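Local coordinates for leucine--trna ligase (Agrobacterium radiobacter, PDB 5AH5), which probably joins leucine to its cognate tRNA(Leu) at the expense of ATP, as an aminoacyl-tRNA synthetase of the first class, and is crystallised here with bound tRNA, at residues S621-L629 with I685-Y693; R713-E724 with L735-T743. All coordinates share one frame; numbering follows the deposited sequence.

Contact 1: residues S621-L629 with I685-Y693. With nucleotides of chain D.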
loop_
_atom_site.group_PDB
_atom_site.type_symbol
_atom_site.label_atom_id
_atom_site.label_comp_id
_atom_site.label_asym_id
_atom_site.label_seq_id
_atom_site.Cartn_x
_atom_site.Cartn_y
_atom_site.Cartn_z
ATOM N N SER B 621 -5.050 -19.575 -25.394
ATOM C CA SER B 621 -6.108 -20.223 -26.158
ATOM C C SER B 621 -7.345 -19.334 -26.300
ATOM O O SER B 621 -7.859 -19.231 -27.386
ATOM C CB SER B 621 -6.523 -21.557 -25.519
ATOM O OG SER B 621 -5.557 -22.528 -25.825
ATOM N N TYR B 622 -7.784 -18.690 -25.222
ATOM C CA TYR B 622 -8.866 -17.699 -25.328
ATOM C C TYR B 622 -8.535 -16.561 -26.307
ATOM O O TYR B 622 -9.368 -16.213 -27.147
ATOM C CB TYR B 622 -9.306 -17.130 -23.954
ATOM C CG TYR B 622 -10.208 -15.928 -24.149
ATOM C CD1 TYR B 622 -11.503 -16.080 -24.640
ATOM C CD2 TYR B 622 -9.755 -14.638 -23.861
ATOM C CE1 TYR B 622 -12.291 -14.963 -24.897
ATOM C CE2 TYR B 622 -10.526 -13.538 -24.120
ATOM C CZ TYR B 622 -11.833 -13.715 -24.594
ATOM O OH TYR B 622 -12.584 -12.617 -24.830
ATOM N N LEU B 623 -7.314 -16.030 -26.233
ATOM C CA LEU B 623 -6.891 -14.967 -27.127
ATOM C C LEU B 623 -6.800 -15.410 -28.573
ATOM O O LEU B 623 -7.218 -14.656 -29.439
ATOM C CB LEU B 623 -5.600 -14.277 -26.638
ATOM C CG LEU B 623 -5.760 -13.544 -25.274
ATOM C CD1 LEU B 623 -4.399 -13.133 -24.598
ATOM C CD2 LEU B 623 -6.648 -12.332 -25.405
ATOM N N GLU B 624 -6.353 -16.643 -28.841
ATOM C CA GLU B 624 -6.387 -17.161 -30.196
ATOM C C GLU B 624 -7.860 -17.323 -30.692
ATOM O O GLU B 624 -8.127 -17.128 -31.850
ATOM C CB GLU B 624 -5.625 -18.501 -30.298
ATOM C CG GLU B 624 -4.102 -18.397 -30.377
ATOM C CD GLU B 624 -3.356 -19.681 -29.999
ATOM O OE1 GLU B 624 -3.976 -20.778 -29.923
ATOM O OE2 GLU B 624 -2.114 -19.596 -29.749
ATOM N N ARG B 625 -8.783 -17.662 -29.802
ATOM C CA ARG B 625 -10.179 -17.780 -30.156
ATOM C C ARG B 625 -10.796 -16.403 -30.487
ATOM O O ARG B 625 -11.634 -16.306 -31.404
ATOM C CB ARG B 625 -10.941 -18.488 -29.029
ATOM C CG ARG B 625 -12.479 -18.493 -29.115
ATOM C CD ARG B 625 -13.018 -19.183 -27.856
ATOM N NE ARG B 625 -14.438 -19.024 -27.594
ATOM C CZ ARG B 625 -15.417 -19.715 -28.188
ATOM N NH1 ARG B 625 -15.153 -20.574 -29.160
ATOM N NH2 ARG B 625 -16.691 -19.509 -27.821
ATOM N N VAL B 626 -10.389 -15.349 -29.771
ATOM C CA VAL B 626 -10.669 -13.971 -30.241
ATOM C C VAL B 626 -10.095 -13.685 -31.638
ATOM O O VAL B 626 -10.795 -13.153 -32.517
ATOM C CB VAL B 626 -10.267 -12.898 -29.224
ATOM C CG1 VAL B 626 -10.519 -11.500 -29.746
ATOM C CG2 VAL B 626 -11.040 -13.082 -27.928
ATOM N N CYS B 627 -8.838 -14.042 -31.875
ATOM C CA CYS B 627 -8.219 -13.784 -33.175
ATOM C C CYS B 627 -9.020 -14.494 -34.269
ATOM O O CYS B 627 -9.293 -13.897 -35.298
ATOM C CB CYS B 627 -6.721 -14.185 -33.233
ATOM S SG CYS B 627 -5.698 -13.201 -32.083
ATOM N N ARG B 628 -9.359 -15.760 -34.044
ATOM C CA ARG B 628 -10.081 -16.546 -35.053
ATOM C C ARG B 628 -11.498 -15.986 -35.412
ATOM O O ARG B 628 -11.926 -16.050 -36.566
ATOM C CB ARG B 628 -10.112 -18.030 -34.689
ATOM C CG ARG B 628 -8.781 -18.760 -35.010
ATOM C CD ARG B 628 -8.920 -20.271 -34.924
ATOM N NE ARG B 628 -9.618 -20.571 -33.689
ATOM C CZ ARG B 628 -9.039 -20.759 -32.501
ATOM N NH1 ARG B 628 -7.723 -20.761 -32.379
ATOM N NH2 ARG B 628 -9.788 -20.974 -31.427
ATOM N N LEU B 629 -12.156 -15.367 -34.447
ATOM C CA LEU B 629 -13.409 -14.646 -34.654
ATOM C C LEU B 629 -13.202 -13.456 -35.580
ATOM O O LEU B 629 -14.041 -13.180 -36.443
ATOM C CB LEU B 629 -13.943 -14.178 -33.299
ATOM C CG LEU B 629 -15.330 -13.617 -33.199
ATOM C CD1 LEU B 629 -16.401 -14.640 -33.646
ATOM C CD2 LEU B 629 -15.578 -13.102 -31.786
ATOM N N ILE B 685 -16.127 -10.048 -21.099
ATOM C CA ILE B 685 -15.638 -10.027 -22.477
ATOM C C ILE B 685 -15.641 -11.400 -23.125
ATOM O O ILE B 685 -15.852 -11.557 -24.347
ATOM C CB ILE B 685 -14.198 -9.402 -22.523
ATOM C CG1 ILE B 685 -14.219 -7.896 -22.139
ATOM C CG2 ILE B 685 -13.576 -9.596 -23.883
ATOM C CD1 ILE B 685 -12.885 -7.334 -21.636
ATOM N N MET B 686 -15.259 -12.410 -22.366
ATOM C CA MET B 686 -15.443 -13.797 -22.843
ATOM C C MET B 686 -16.974 -14.134 -23.127
ATOM O O MET B 686 -17.280 -14.801 -24.104
ATOM C CB MET B 686 -14.913 -14.798 -21.825
ATOM C CG MET B 686 -13.389 -14.760 -21.625
ATOM S SD MET B 686 -12.748 -16.078 -20.571
ATOM C CE MET B 686 -12.895 -15.188 -19.112
ATOM N N SER B 687 -17.881 -13.636 -22.309
ATOM C CA SER B 687 -19.357 -13.796 -22.567
ATOM C C SER B 687 -19.693 -13.217 -23.895
ATOM O O SER B 687 -20.321 -13.872 -24.687
ATOM C CB SER B 687 -20.229 -13.095 -21.535
ATOM O OG SER B 687 -20.299 -13.843 -20.346
ATOM N N VAL B 688 -19.199 -12.014 -24.172
ATOM C CA VAL B 688 -19.445 -11.380 -25.482
ATOM C C VAL B 688 -18.866 -12.189 -26.598
ATOM O O VAL B 688 -19.489 -12.348 -27.675
ATOM C CB VAL B 688 -18.930 -9.924 -25.504
ATOM C CG1 VAL B 688 -18.824 -9.346 -26.896
ATOM C CG2 VAL B 688 -19.817 -9.070 -24.597
ATOM N N THR B 689 -17.658 -12.704 -26.374
ATOM C CA THR B 689 -17.007 -13.493 -27.364
ATOM C C THR B 689 -17.849 -14.745 -27.655
ATOM O O THR B 689 -18.010 -15.107 -28.783
ATOM C CB THR B 689 -15.582 -13.921 -26.890
ATOM O OG1 THR B 689 -14.852 -12.746 -26.456
ATOM C CG2 THR B 689 -14.871 -14.693 -27.957
ATOM N N ASN B 690 -18.345 -15.413 -26.631
ATOM C CA ASN B 690 -19.182 -16.605 -26.851
ATOM C C ASN B 690 -20.448 -16.242 -27.599
ATOM O O ASN B 690 -20.820 -16.950 -28.519
ATOM C CB ASN B 690 -19.508 -17.312 -25.563
ATOM C CG ASN B 690 -18.267 -17.813 -24.851
ATOM O OD1 ASN B 690 -17.253 -18.147 -25.479
ATOM N ND2 ASN B 690 -18.356 -17.891 -23.536
ATOM N N LEU B 691 -21.006 -15.081 -27.265
ATOM C CA LEU B 691 -22.214 -14.560 -27.873
ATOM C C LEU B 691 -22.047 -14.428 -29.332
ATOM O O LEU B 691 -22.935 -14.857 -30.117
ATOM C CB LEU B 691 -22.606 -13.212 -27.282
ATOM C CG LEU B 691 -23.865 -12.582 -27.888
ATOM C CD1 LEU B 691 -25.077 -13.427 -27.485
ATOM C CD2 LEU B 691 -24.007 -11.130 -27.464
ATOM N N LEU B 692 -20.903 -13.876 -29.732
ATOM C CA LEU B 692 -20.656 -13.644 -31.143
ATOM C C LEU B 692 -20.353 -14.912 -31.941
ATOM O O LEU B 692 -20.610 -14.968 -33.155
ATOM C CB LEU B 692 -19.553 -12.611 -31.330
ATOM C CG LEU B 692 -19.873 -11.210 -30.820
ATOM C CD1 LEU B 692 -18.708 -10.287 -31.127
ATOM C CD2 LEU B 692 -21.157 -10.678 -31.436
ATOM N N TYR B 693 -19.751 -15.914 -31.309
ATOM C CA TYR B 693 -19.572 -17.212 -31.975
ATOM C C TYR B 693 -20.948 -17.851 -32.295
ATOM O O TYR B 693 -21.124 -18.461 -33.341
ATOM C CB TYR B 693 -18.746 -18.172 -31.106
ATOM C CG TYR B 693 -17.282 -18.143 -31.493
ATOM C CD1 TYR B 693 -16.818 -18.813 -32.648
ATOM C CD2 TYR B 693 -16.392 -17.368 -30.789
ATOM C CE1 TYR B 693 -15.481 -18.734 -33.037
ATOM C CE2 TYR B 693 -15.053 -17.329 -31.136
ATOM C CZ TYR B 693 -14.604 -17.999 -32.247
ATOM O OH TYR B 693 -13.275 -17.879 -32.567
ATOM P P G D 41 -12.776 -23.076 -30.727
ATOM O OP1 G D 41 -12.824 -21.579 -30.643
ATOM O OP2 G D 41 -12.387 -23.862 -29.551
ATOM O "O5'" G D 41 -14.211 -23.598 -31.172
ATOM C "C5'" G D 41 -14.908 -22.934 -32.255
ATOM C "C4'" G D 41 -16.120 -23.745 -32.675
ATOM O "O4'" G D 41 -15.690 -25.085 -33.061
ATOM C "C3'" G D 41 -17.163 -23.988 -31.592
ATOM O "O3'" G D 41 -18.047 -22.874 -31.481
ATOM C "C2'" G D 41 -17.834 -25.255 -32.104
ATOM O "O2'" G D 41 -18.670 -25.019 -33.214
ATOM C "C1'" G D 41 -16.632 -26.039 -32.623
ATOM N N9 G D 41 -15.985 -26.953 -31.675
ATOM C C8 G D 41 -14.763 -26.810 -31.061
ATOM N N7 G D 41 -14.441 -27.832 -30.314
ATOM C C5 G D 41 -15.511 -28.706 -30.447
ATOM C C6 G D 41 -15.742 -29.968 -29.850
ATOM O O6 G D 41 -15.026 -30.584 -29.055
ATOM N N1 G D 41 -16.969 -30.500 -30.234
ATOM C C2 G D 41 -17.852 -29.903 -31.099
ATOM N N2 G D 41 -18.977 -30.584 -31.363
ATOM N N3 G D 41 -17.647 -28.724 -31.665
ATOM C C4 G D 41 -16.473 -28.178 -31.284
ATOM P P C D 24 -21.682 -18.204 -18.623
ATOM O OP1 C D 24 -22.069 -17.784 -19.957
ATOM O OP2 C D 24 -21.782 -19.564 -18.145
ATOM O "O5'" C D 24 -20.111 -17.885 -18.456
ATOM C "C5'" C D 24 -19.565 -16.619 -18.877
ATOM C "C4'" C D 24 -18.101 -16.499 -18.430
ATOM O "O4'" C D 24 -18.037 -16.328 -16.996
ATOM C "C3'" C D 24 -17.248 -17.719 -18.668
ATOM O "O3'" C D 24 -16.954 -17.746 -20.059
ATOM C "C2'" C D 24 -16.115 -17.473 -17.704
ATOM O "O2'" C D 24 -15.266 -16.383 -18.028
ATOM C "C1'" C D 24 -16.891 -16.966 -16.496
ATOM N N1 C D 24 -17.287 -18.027 -15.571
ATOM C C2 C D 24 -16.307 -18.514 -14.716
ATOM O O2 C D 24 -15.174 -18.004 -14.761
ATOM N N3 C D 24 -16.614 -19.506 -13.857
ATOM C C4 C D 24 -17.848 -20.030 -13.850
ATOM N N4 C D 24 -18.125 -20.983 -12.951
ATOM C C5 C D 24 -18.856 -19.585 -14.753
ATOM C C6 C D 24 -18.536 -18.590 -15.588
ATOM P P A D 25 -16.361 -19.034 -20.651
ATOM O OP1 A D 25 -16.156 -18.832 -22.070
ATOM O OP2 A D 25 -17.107 -20.150 -20.086
ATOM O "O5'" A D 25 -14.930 -19.046 -19.927
ATOM C "C5'" A D 25 -14.184 -20.220 -19.826
ATOM C "C4'" A D 25 -13.098 -20.055 -18.803
ATOM O "O4'" A D 25 -13.698 -19.686 -17.541
ATOM C "C3'" A D 25 -12.377 -21.368 -18.538
ATOM O "O3'" A D 25 -11.313 -21.543 -19.439
ATOM C "C2'" A D 25 -11.966 -21.253 -17.091
ATOM O "O2'" A D 25 -10.751 -20.621 -16.872
ATOM C "C1'" A D 25 -13.122 -20.446 -16.500
ATOM N N9 A D 25 -14.155 -21.274 -15.894
ATOM C C8 A D 25 -15.464 -21.457 -16.282
ATOM N N7 A D 25 -16.148 -22.227 -15.472
ATOM C C5 A D 25 -15.222 -22.607 -14.509
ATOM C C6 A D 25 -15.321 -23.425 -13.371
ATOM N N6 A D 25 -16.441 -24.036 -13.000
ATOM N N1 A D 25 -14.218 -23.562 -12.592
ATOM C C2 A D 25 -13.094 -22.936 -12.961
ATOM N N3 A D 25 -12.878 -22.150 -14.012
ATOM C C4 A D 25 -14.004 -21.992 -14.732
HETATM O O HOH W 1 -14.697 -17.154 -25.610
HETATM O O HOH W 2 -12.241 -20.464 -32.863
#
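Arg625 of helix 617-632 reaches across to Asn690 and Tyr693 of helix 678-695, the two segment axes being 10.9 Å apart at 41°. CG leaves CB anti to the backbone N (chi1 170°) and the chain stays extended to NE, which brings the guanidinium flat against the Tyr693 ring. On the way Arg625 CG packs on Tyr693 CE2 at 3.5 Å. NE gives its hydrogen to a water that in turn donates to Asn690 OD1. Arg625 CZ lies off-centre above the Tyr693 ring, 4.1 Å from its centroid, in a cation-pi stack whose planes differ by 10°. At the tip the two nitrogens part: Arg625 NH2 bonds Asn690 OD1 (2.8 Å), close to the guanidinium plane, and Arg625 NH1 bonds OP1 of G41 of chain D (2.9 Å).

The opposite face of the Tyr693 ring receives Leu629 CD1, so the ring is sandwiched, and Tyr693 OH donates to Arg625 O at 2.6 Å. That carbonyl also accepts the helical bond from Leu629 N. Farther back, Thr689 sits as a knob among Tyr622, Arg625, Val626 and Leu629. Thr689 OG1 donates to Ile685 O and lies 2.8 Å from Tyr622 OH, at the edge of that ring, while Met686 sets CG in a CH-pi contact and SD in a Met-aromatic one, both over the face.

Asn690 ND2 makes an almost straight bond to OP1 of A25 of chain D, and Arg628 NH2 joins Arg625 on the G41 phosphate. The phosphates of G41 and A25 are thus gripped by side chains tied to each other. Stacked and hydrogen-bonded at all three nitrogens, the Arg625 guanidinium has little freedom to rotate; NH1 also forms a salt bridge to a phosphate of the RNA, and its charge is probably balanced by the phosphates it meets.

Contact 2: residues R713-E724 with L735-T743; sequences RLLAPFAPHISE and LVAAEPWPT
Trp741 pushes the six-membered end of its indole against Leu714 and Pro717. Trp741 CZ2 lies 3.7 Å from Leu714 CD2, the two side chains crossing at about a right angle, and Trp741 CZ3 is 3.6 Å from Pro717 CG. Trp741 CG stands anti to the backbone N (chi1 -178°), which swings the indole back to the helix although its CB points away. Pro742 adds its CG to Leu714 CD2, and its CD rests on one face of the indole. The indole NH bonds Thr670 of helix 653-674, so this apolar centre also faces that helix.

Beside it, Val736 turns its two methyls to different partners: CG1 meets Arg713 CG, whereas CG2 packs near Ser723 O and the Glu724 carboxylate. The segment 735-743 is the loop that follows helix 720-729 and doubles back over the turn between helices 701-715 and 720-729, in the helical anticodon-binding domain of this synthetase. Ala719 is the N-cap residue of the second helix, and its carbonyl accepts from both the N and the OG of Ser723.

Outward from the valine, Glu724 bends at chi2 (-65°) and offers its carboxylate to the start of the 3-10 turn 736-738. Glu724 OE1 takes Val736 N at 2.9 Å and Glu724 OE2 takes Ala737 N at 2.8 Å, both on syn sides; OE2 also accepts from Trp16 of helix 5-19. At the other end of the loop Arg713 lays one guanidinium face against Pro742 CG, and Arg713 NH1 reaches Pro740 O, which lies in the guanidinium plane (2.9 Å), while NH2 is held by Glu644 and the carbonyl of Ile643.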
loop_
_atom_site.group_PDB
_atom_site.type_symbol
_atom_site.label_atom_id
_atom_site.label_comp_id
_atom_site.label_asym_id
_atom_site.label_seq_id
_atom_site.Cartn_x
_atom_site.Cartn_y
_atom_site.Cartn_z
ATOM N N ARG B 713 -12.012 -3.050 -28.364
ATOM C CA ARG B 713 -11.901 -1.849 -27.565
ATOM C C ARG B 713 -11.954 -2.125 -26.079
ATOM O O ARG B 713 -11.131 -1.614 -25.314
ATOM C CB ARG B 713 -12.903 -0.817 -27.937
ATOM C CG ARG B 713 -12.690 -0.289 -29.326
ATOM C CD ARG B 713 -13.181 1.131 -29.416
ATOM N NE ARG B 713 -14.536 1.262 -29.798
ATOM C CZ ARG B 713 -15.326 2.324 -29.579
ATOM N NH1 ARG B 713 -14.978 3.414 -28.872
ATOM N NH2 ARG B 713 -16.546 2.248 -30.067
ATOM N N LEU B 714 -12.865 -2.988 -25.664
ATOM C CA LEU B 714 -12.966 -3.361 -24.242
ATOM C C LEU B 714 -11.801 -4.269 -23.754
ATOM O O LEU B 714 -11.508 -4.289 -22.605
ATOM C CB LEU B 714 -14.306 -4.080 -23.957
ATOM C CG LEU B 714 -15.547 -3.198 -24.287
ATOM C CD1 LEU B 714 -16.846 -4.051 -24.276
ATOM C CD2 LEU B 714 -15.663 -2.017 -23.337
ATOM N N LEU B 715 -11.277 -5.092 -24.636
ATOM C CA LEU B 715 -10.261 -6.052 -24.363
ATOM C C LEU B 715 -8.870 -5.366 -24.217
ATOM O O LEU B 715 -8.062 -5.853 -23.466
ATOM C CB LEU B 715 -10.199 -7.088 -25.505
ATOM C CG LEU B 715 -9.184 -8.170 -25.353
ATOM C CD1 LEU B 715 -9.425 -9.005 -24.142
ATOM C CD2 LEU B 715 -9.030 -8.997 -26.628
ATOM N N ALA B 716 -8.697 -4.226 -24.877
ATOM C CA ALA B 716 -7.414 -3.504 -25.000
ATOM C C ALA B 716 -6.650 -3.228 -23.738
ATOM O O ALA B 716 -5.459 -3.341 -23.794
ATOM C CB ALA B 716 -7.579 -2.205 -25.766
ATOM N N PRO B 717 -7.314 -2.811 -22.649
ATOM C CA PRO B 717 -6.632 -2.590 -21.423
ATOM C C PRO B 717 -6.004 -3.851 -20.819
ATOM O O PRO B 717 -4.957 -3.728 -20.118
ATOM C CB PRO B 717 -7.705 -2.033 -20.498
ATOM C CG PRO B 717 -8.731 -1.418 -21.367
ATOM C CD PRO B 717 -8.698 -2.263 -22.609
ATOM N N PHE B 718 -6.606 -5.015 -21.110
ATOM C CA PHE B 718 -6.219 -6.323 -20.589
ATOM C C PHE B 718 -5.217 -6.993 -21.448
ATOM O O PHE B 718 -4.278 -7.619 -20.939
ATOM C CB PHE B 718 -7.485 -7.287 -20.422
ATOM C CG PHE B 718 -8.559 -6.674 -19.611
ATOM C CD1 PHE B 718 -8.524 -6.746 -18.260
ATOM C CD2 PHE B 718 -9.581 -5.965 -20.233
ATOM C CE1 PHE B 718 -9.491 -6.158 -17.502
ATOM C CE2 PHE B 718 -10.555 -5.347 -19.483
ATOM C CZ PHE B 718 -10.515 -5.453 -18.121
ATOM N N ALA B 719 -5.469 -6.948 -22.746
ATOM C CA ALA B 719 -4.643 -7.612 -23.752
ATOM C C ALA B 719 -4.328 -6.611 -24.865
ATOM O O ALA B 719 -4.744 -6.748 -26.021
ATOM C CB ALA B 719 -5.284 -8.859 -24.306
ATOM N N PRO B 720 -3.524 -5.591 -24.529
ATOM C CA PRO B 720 -3.315 -4.430 -25.414
ATOM C C PRO B 720 -2.647 -4.666 -26.730
ATOM O O PRO B 720 -2.966 -3.977 -27.701
ATOM C CB PRO B 720 -2.474 -3.453 -24.533
ATOM C CG PRO B 720 -1.781 -4.327 -23.588
ATOM C CD PRO B 720 -2.883 -5.358 -23.233
ATOM N N HIS B 721 -1.762 -5.636 -26.798
ATOM C CA HIS B 721 -0.989 -5.901 -28.019
ATOM C C HIS B 721 -1.814 -6.611 -29.094
ATOM O O HIS B 721 -1.851 -6.213 -30.275
ATOM C CB HIS B 721 0.268 -6.783 -27.727
ATOM C CG HIS B 721 1.145 -6.258 -26.618
ATOM N ND1 HIS B 721 0.904 -6.520 -25.284
ATOM C CD2 HIS B 721 2.275 -5.508 -26.663
ATOM C CE1 HIS B 721 1.851 -5.958 -24.560
ATOM N NE2 HIS B 721 2.668 -5.300 -25.368
ATOM N N ILE B 722 -2.420 -7.720 -28.681
ATOM C CA ILE B 722 -3.340 -8.463 -29.544
ATOM C C ILE B 722 -4.480 -7.562 -29.999
ATOM O O ILE B 722 -4.970 -7.660 -31.097
ATOM C CB ILE B 722 -3.914 -9.689 -28.774
ATOM C CG1 ILE B 722 -3.029 -10.903 -29.057
ATOM C CG2 ILE B 722 -5.358 -9.999 -29.153
ATOM C CD1 ILE B 722 -3.018 -11.955 -27.943
ATOM N N SER B 723 -4.919 -6.696 -29.138
ATOM C CA SER B 723 -5.991 -5.775 -29.500
ATOM C C SER B 723 -5.626 -4.818 -30.619
ATOM O O SER B 723 -6.461 -4.572 -31.498
ATOM C CB SER B 723 -6.458 -5.019 -28.287
ATOM O OG SER B 723 -7.072 -5.934 -27.400
ATOM N N GLU B 724 -4.394 -4.278 -30.585
ATOM C CA GLU B 724 -3.912 -3.441 -31.651
ATOM C C GLU B 724 -3.812 -4.268 -32.895
ATOM O O GLU B 724 -4.158 -3.781 -33.959
ATOM C CB GLU B 724 -2.517 -2.804 -31.359
ATOM C CG GLU B 724 -2.487 -1.799 -30.227
ATOM C CD GLU B 724 -3.301 -0.522 -30.443
ATOM O OE1 GLU B 724 -3.794 -0.348 -31.559
ATOM O OE2 GLU B 724 -3.533 0.274 -29.460
ATOM N N LEU B 735 -4.621 3.823 -33.477
ATOM C CA LEU B 735 -4.298 2.837 -32.426
ATOM C C LEU B 735 -5.529 2.759 -31.551
ATOM O O LEU B 735 -6.039 3.787 -31.184
ATOM C CB LEU B 735 -3.091 3.297 -31.613
ATOM C CG LEU B 735 -1.733 3.279 -32.342
ATOM C CD1 LEU B 735 -0.669 4.030 -31.541
ATOM C CD2 LEU B 735 -1.287 1.851 -32.601
ATOM N N VAL B 736 -5.980 1.553 -31.196
ATOM C CA VAL B 736 -7.144 1.431 -30.329
ATOM C C VAL B 736 -6.860 2.049 -29.005
ATOM O O VAL B 736 -7.785 2.525 -28.340
ATOM C CB VAL B 736 -7.583 -0.016 -29.856
ATOM C CG1 VAL B 736 -9.078 -0.121 -29.933
ATOM C CG2 VAL B 736 -6.867 -1.187 -30.479
ATOM N N ALA B 737 -5.593 1.980 -28.566
ATOM C CA ALA B 737 -5.197 2.588 -27.288
ATOM C C ALA B 737 -5.494 4.089 -27.248
ATOM O O ALA B 737 -5.754 4.622 -26.148
ATOM C CB ALA B 737 -3.705 2.287 -26.938
ATOM N N ALA B 738 -5.510 4.758 -28.416
ATOM C CA ALA B 738 -5.842 6.190 -28.497
ATOM C C ALA B 738 -7.299 6.458 -28.824
ATOM O O ALA B 738 -7.659 7.598 -28.964
ATOM C CB ALA B 738 -4.992 6.893 -29.536
ATOM N N GLU B 739 -8.141 5.445 -28.872
ATOM C CA GLU B 739 -9.545 5.627 -29.288
ATOM C C GLU B 739 -10.305 5.979 -28.014
ATOM O O GLU B 739 -10.004 5.439 -26.976
ATOM C CB GLU B 739 -10.024 4.351 -29.960
ATOM C CG GLU B 739 -11.351 4.424 -30.676
ATOM C CD GLU B 739 -11.359 5.313 -31.922
ATOM O OE1 GLU B 739 -10.393 5.338 -32.708
ATOM O OE2 GLU B 739 -12.403 5.959 -32.132
ATOM N N PRO B 740 -11.235 6.953 -28.056
ATOM C CA PRO B 740 -12.106 7.154 -26.897
ATOM C C PRO B 740 -12.776 5.836 -26.411
ATOM O O PRO B 740 -13.131 4.958 -27.222
ATOM C CB PRO B 740 -13.159 8.188 -27.365
ATOM C CG PRO B 740 -12.708 8.655 -28.689
ATOM C CD PRO B 740 -11.649 7.723 -29.234
ATOM N N TRP B 741 -12.894 5.700 -25.096
ATOM C CA TRP B 741 -13.432 4.502 -24.502
ATOM C C TRP B 741 -14.939 4.414 -24.887
ATOM O O TRP B 741 -15.609 5.429 -24.962
ATOM C CB TRP B 741 -13.309 4.600 -23.016
ATOM C CG TRP B 741 -13.793 3.406 -22.232
ATOM C CD1 TRP B 741 -14.853 3.377 -21.374
ATOM C CD2 TRP B 741 -13.147 2.115 -22.119
ATOM N NE1 TRP B 741 -14.942 2.139 -20.788
ATOM C CE2 TRP B 741 -13.935 1.335 -21.259
ATOM C CE3 TRP B 741 -12.046 1.519 -22.742
ATOM C CZ2 TRP B 741 -13.615 -0.001 -20.941
ATOM C CZ3 TRP B 741 -11.742 0.170 -22.450
ATOM C CH2 TRP B 741 -12.528 -0.564 -21.553
ATOM N N PRO B 742 -15.464 3.201 -25.100
ATOM C CA PRO B 742 -16.881 3.149 -25.457
ATOM C C PRO B 742 -17.782 3.660 -24.365
ATOM O O PRO B 742 -17.486 3.509 -23.141
ATOM C CB PRO B 742 -17.143 1.660 -25.656
ATOM C CG PRO B 742 -15.819 1.041 -25.845
ATOM C CD PRO B 742 -14.839 1.880 -25.098
ATOM N N THR B 743 -18.907 4.210 -24.792
ATOM C CA THR B 743 -19.975 4.643 -23.892
ATOM C C THR B 743 -21.281 3.889 -24.186
ATOM O O THR B 743 -21.558 3.554 -25.324
ATOM C CB THR B 743 -20.203 6.158 -24.034
ATOM O OG1 THR B 743 -20.570 6.448 -25.378
ATOM C CG2 THR B 743 -18.891 6.929 -23.721
#

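Contact 1 closes before contact 2 opens along the chain, and their centres lie 15 Å apart on the same side of the chain's centre. Helix 678-695 of contact 1 is followed directly by helix 701-715, which begins contact 2, and Leu629, Ile685, Thr689 and Leu692 pack on that same helix. The two contacts also touch: Ile685 CD1 lies 3.7 Å from Phe718 CE2, and Leu623 CB lies 3.7 Å from Ile722 CD1. Helix 653-674 borders both. Contact 1 carries the tRNA-facing side of the bundle, whereas contact 2 joins the bundle to helices 5-19 and 48-66, so the tRNA-facing helices and the N-terminal helices are connected by side-chain packing through these two contacts.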